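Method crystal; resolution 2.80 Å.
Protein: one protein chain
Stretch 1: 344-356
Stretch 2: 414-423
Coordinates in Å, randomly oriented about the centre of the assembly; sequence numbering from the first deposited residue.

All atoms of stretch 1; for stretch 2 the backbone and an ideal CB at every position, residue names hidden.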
# COMPACT_ATOMS: atom_id res chain seq x y z
N ALA A 344 28.16 26.99 -0.31
CA ALA A 344 28.05 26.54 -1.69
C ALA A 344 28.68 27.55 -2.65
O ALA A 344 28.57 28.76 -2.46
CB ALA A 344 26.60 26.34 -2.06
N PRO A 345 29.35 27.06 -3.69
CA PRO A 345 29.99 27.96 -4.65
C PRO A 345 29.01 28.56 -5.65
O PRO A 345 27.99 27.95 -5.99
CB PRO A 345 31.00 27.06 -5.34
CG PRO A 345 30.28 25.75 -5.38
CD PRO A 345 29.69 25.66 -3.99
N LYS A 346 29.33 29.77 -6.11
CA LYS A 346 28.51 30.48 -7.10
C LYS A 346 29.40 30.70 -8.32
O LYS A 346 30.61 30.92 -8.18
CB LYS A 346 28.06 31.83 -6.55
CG LYS A 346 27.29 31.77 -5.24
CD LYS A 346 25.89 31.23 -5.44
CE LYS A 346 24.87 32.16 -4.81
NZ LYS A 346 24.96 33.51 -5.43
N LEU A 347 28.81 30.65 -9.52
CA LEU A 347 29.55 30.86 -10.76
C LEU A 347 30.16 32.26 -10.85
O LEU A 347 29.50 33.25 -10.54
CB LEU A 347 28.65 30.65 -11.98
CG LEU A 347 28.14 29.25 -12.29
CD1 LEU A 347 27.08 29.34 -13.38
CD2 LEU A 347 29.29 28.36 -12.72
N GLY A 348 31.42 32.33 -11.27
CA GLY A 348 32.08 33.62 -11.40
C GLY A 348 32.59 34.26 -10.12
O GLY A 348 33.01 35.42 -10.13
N TYR A 349 32.56 33.52 -9.02
CA TYR A 349 33.05 34.07 -7.76
C TYR A 349 34.36 33.45 -7.28
O TYR A 349 34.62 33.38 -6.08
CB TYR A 349 31.96 33.96 -6.68
CG TYR A 349 30.95 35.08 -6.79
CD1 TYR A 349 30.02 35.11 -7.84
CD2 TYR A 349 30.98 36.16 -5.91
CE1 TYR A 349 29.16 36.19 -8.00
CE2 TYR A 349 30.12 37.24 -6.07
CZ TYR A 349 29.22 37.25 -7.12
OH TYR A 349 28.38 38.33 -7.28
N GLY A 350 35.17 33.02 -8.24
CA GLY A 350 36.47 32.46 -7.92
C GLY A 350 36.63 30.96 -7.92
O GLY A 350 35.70 30.22 -8.23
N VAL A 351 37.83 30.52 -7.57
CA VAL A 351 38.15 29.10 -7.50
C VAL A 351 37.50 28.58 -6.23
O VAL A 351 37.43 29.29 -5.23
CB VAL A 351 39.66 28.86 -7.38
CG1 VAL A 351 40.00 27.45 -7.80
CG2 VAL A 351 40.41 29.86 -8.21
N ALA A 352 37.03 27.34 -6.28
CA ALA A 352 36.39 26.75 -5.12
C ALA A 352 37.40 25.93 -4.34
O ALA A 352 38.14 25.13 -4.90
CB ALA A 352 35.24 25.86 -5.55
N LEU A 353 37.42 26.17 -3.03
CA LEU A 353 38.31 25.45 -2.13
C LEU A 353 37.41 24.49 -1.36
O LEU A 353 36.54 24.91 -0.60
CB LEU A 353 39.01 26.44 -1.19
CG LEU A 353 40.04 25.94 -0.16
CD1 LEU A 353 40.95 27.08 0.23
CD2 LEU A 353 39.34 25.37 1.06
N VAL A 354 37.59 23.19 -1.61
CA VAL A 354 36.78 22.15 -0.97
C VAL A 354 37.59 21.43 0.09
O VAL A 354 38.52 20.68 -0.22
CB VAL A 354 36.32 21.10 -2.00
CG1 VAL A 354 35.23 20.25 -1.41
CG2 VAL A 354 35.86 21.77 -3.29
N LYS A 355 37.23 21.65 1.36
CA LYS A 355 37.95 21.01 2.45
C LYS A 355 37.66 19.51 2.56
O LYS A 355 38.52 18.74 2.98
CB LYS A 355 37.62 21.71 3.77
CG LYS A 355 38.42 21.19 4.94
CD LYS A 355 38.38 22.16 6.09
CE LYS A 355 39.09 21.60 7.31
NZ LYS A 355 38.42 20.38 7.83
N TYR A 356 36.45 19.11 2.17
CA TYR A 356 36.06 17.70 2.22
C TYR A 356 34.85 17.38 1.33
O TYR A 356 34.02 18.25 1.05
CB TYR A 356 35.75 17.28 3.67
CG TYR A 356 34.69 18.12 4.35
CD1 TYR A 356 33.36 18.07 3.95
CD2 TYR A 356 35.03 19.00 5.38
CE1 TYR A 356 32.39 18.87 4.54
CE2 TYR A 356 34.07 19.80 5.98
CZ TYR A 356 32.75 19.74 5.56
OH TYR A 356 31.80 20.54 6.13
N UNK A 414 47.00 17.16 1.17
CA UNK A 414 46.21 17.44 -0.02
C UNK A 414 45.02 18.35 0.27
O UNK A 414 44.59 18.48 1.41
CB UNK A 414 45.72 16.13 -0.64
N UNK A 415 44.49 18.96 -0.79
CA UNK A 415 43.34 19.87 -0.70
C UNK A 415 42.64 19.94 -2.05
O UNK A 415 43.26 20.22 -3.07
CB UNK A 415 43.78 21.27 -0.25
N UNK A 416 41.33 19.67 -2.06
CA UNK A 416 40.56 19.72 -3.30
C UNK A 416 40.36 21.18 -3.70
O UNK A 416 40.05 22.03 -2.87
CB UNK A 416 39.21 19.01 -3.14
N UNK A 417 40.54 21.47 -4.99
CA UNK A 417 40.39 22.84 -5.47
C UNK A 417 40.08 22.85 -6.96
O UNK A 417 40.65 22.07 -7.74
CB UNK A 417 41.65 23.65 -5.18
N UNK A 418 39.17 23.72 -7.36
CA UNK A 418 38.79 23.81 -8.75
C UNK A 418 37.55 24.67 -8.95
O UNK A 418 37.01 25.20 -7.98
CB UNK A 418 38.55 22.41 -9.32
N UNK A 419 37.07 24.83 -10.19
CA UNK A 419 35.89 25.64 -10.46
C UNK A 419 34.55 24.91 -10.21
O UNK A 419 34.52 23.68 -10.07
CB UNK A 419 35.94 26.12 -11.91
N UNK A 420 33.47 25.67 -10.14
CA UNK A 420 32.13 25.12 -9.91
C UNK A 420 31.41 24.92 -11.24
O UNK A 420 31.48 25.78 -12.11
CB UNK A 420 31.32 26.04 -9.00
N UNK A 421 30.71 23.80 -11.38
CA UNK A 421 29.99 23.52 -12.63
C UNK A 421 28.49 23.32 -12.44
O UNK A 421 28.02 22.94 -11.37
CB UNK A 421 30.58 22.27 -13.29
N UNK A 422 27.76 23.56 -13.52
CA UNK A 422 26.33 23.38 -13.56
C UNK A 422 26.08 22.20 -14.50
O UNK A 422 26.65 22.15 -15.58
CB UNK A 422 25.61 24.65 -14.02
N UNK A 423 25.26 21.25 -14.07
CA UNK A 423 24.99 20.10 -14.91
C UNK A 423 26.18 19.16 -15.05
O UNK A 423 26.47 18.66 -16.14
CB UNK A 423 24.55 20.57 -16.30

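Position 414 lies beyond the reach of stretch 1: nothing there comes within 5.5 Å of its ideal CB. The visible atoms therefore set no preference, and the deposited residue is Val-414, which makes no contact.

At position 415 CA-to-CB points sideways, and the ideal CB is 5.3 Å from Val-354 O. Small side chains would leave this space empty, whereas a longer apolar chain could bend back over the backbone of 354-355 and toward the Leu-353 side chain. The residue is Ile-415. With chi1 t and chi2 p its end comes nearer than its CB: CD1 of Ile-415 lies 3.5 Å from Val-354 O, 4.1 Å from Lys-355 CA and 4.2 Å from Leu-353 CD2.

Position 416 pairs with Val-354 in an antiparallel hydrogen-bonded bridge, Val-354 N donating to the carbonyl O of 416 at 3.0 Å and 157°. That bond uses backbone alone and so says little about identity. The ideal CB, 3.4 Å from Val-354 O, shares a face with the Val-354 side chain; an apolar or a polar residue could follow, though an acceptor such as a carboxylate would gain nothing from turning to that carbonyl. Asp-416 is found, its CB 3.7 Å from Val-354 CB. Stretch 1 offers its carboxylate no partner; OD2 is hydrogen-bonded elsewhere in the structure.

Position 417 is the non-hydrogen-bonded partner of Leu-353, with the CA atoms 4.7 Å apart. Its CB points to the face carrying Leu-353, and the ideal CB is 4.9 Å from Val-351 CG1, so apolar side chains suit, and a long flexible one can reach both neighbours. The residue is Met-417, present as selenomethionine. Its CG lies 3.8 Å from Val-351 CG1, and its CE reaches 3.4 Å from Leu-353 CG. The backbone adds a CA-H...O contact, Met-417 CA to Ala-352 O, at 3.3 Å.

Position 418 forms two backbone hydrogen bonds with Ala-352: Ala-352 N to O of 418 at 2.7 Å, and N of 418 to Ala-352 O at 3.0 Å. Its phi/psi of 169/-179 is a fully extended conformation most readily adopted by glycine, although the ideal CB, 5.2 Å from Ala-352 O, meets no obstacle in stretch 1. Gly-418 occupies it.

At position 419 CB points away; phi of -81° is compatible with proline among many others, and Pro-419 is found.

Position 420 points toward stretch 1, where its ideal CB is 3.8 Å from Pro-345 CG and 4.8 Å from Leu-347 CD2. A small apolar side chain fits this close approach. Ala-420 packs its CB against Pro-345 CG at 3.8 Å, while a water accepts from Ala-420 N (2.7 Å) and donates to Gly-350 O (2.9 Å).

Position 421 points away and is unconstrained here; it is Leu-421.

At position 422 CA-to-CB points sideways and the ideal CB is 5.0 Å from Leu-347 CD1, so a medium or long apolar side chain, branched or not, would suit. Leu-422 brings CD2 to 3.4 Å from Leu-347 CD1.

Position 423 has positive phi (70°), favouring glycine: Gly-423.

Stretch 2, residues 414-423: VIDMGPALLG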
# COMPACT_ATOMS: atom_id res chain seq x y z
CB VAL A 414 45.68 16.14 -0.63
CG1 VAL A 414 45.19 16.39 -2.05
CG2 VAL A 414 46.77 15.09 -0.58
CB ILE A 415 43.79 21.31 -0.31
CG1 ILE A 415 42.58 22.23 -0.20
CG2 ILE A 415 44.75 21.85 -1.35
CD1 ILE A 415 41.63 21.87 0.91
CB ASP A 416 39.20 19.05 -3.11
CG ASP A 416 39.32 17.61 -2.67
OD1 ASP A 416 39.31 17.34 -1.45
OD2 ASP A 416 39.43 16.74 -3.56
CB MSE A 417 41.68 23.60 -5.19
CG MSE A 417 41.53 25.10 -5.22
SE MSE A 417 43.06 25.94 -4.40
CE MSE A 417 42.52 25.77 -2.55
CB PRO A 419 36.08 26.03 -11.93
CG PRO A 419 36.69 24.79 -12.50
CD PRO A 419 37.71 24.39 -11.45
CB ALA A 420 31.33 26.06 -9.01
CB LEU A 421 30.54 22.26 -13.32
CG LEU A 421 31.99 22.11 -13.75
CD1 LEU A 421 32.12 20.81 -14.50
CD2 LEU A 421 32.40 23.27 -14.63
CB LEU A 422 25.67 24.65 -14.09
CG LEU A 422 24.89 25.49 -13.07
CD1 LEU A 422 25.61 25.53 -11.74
CD2 LEU A 422 24.68 26.88 -13.63
O HOH W 1 33.99 28.21 -9.31
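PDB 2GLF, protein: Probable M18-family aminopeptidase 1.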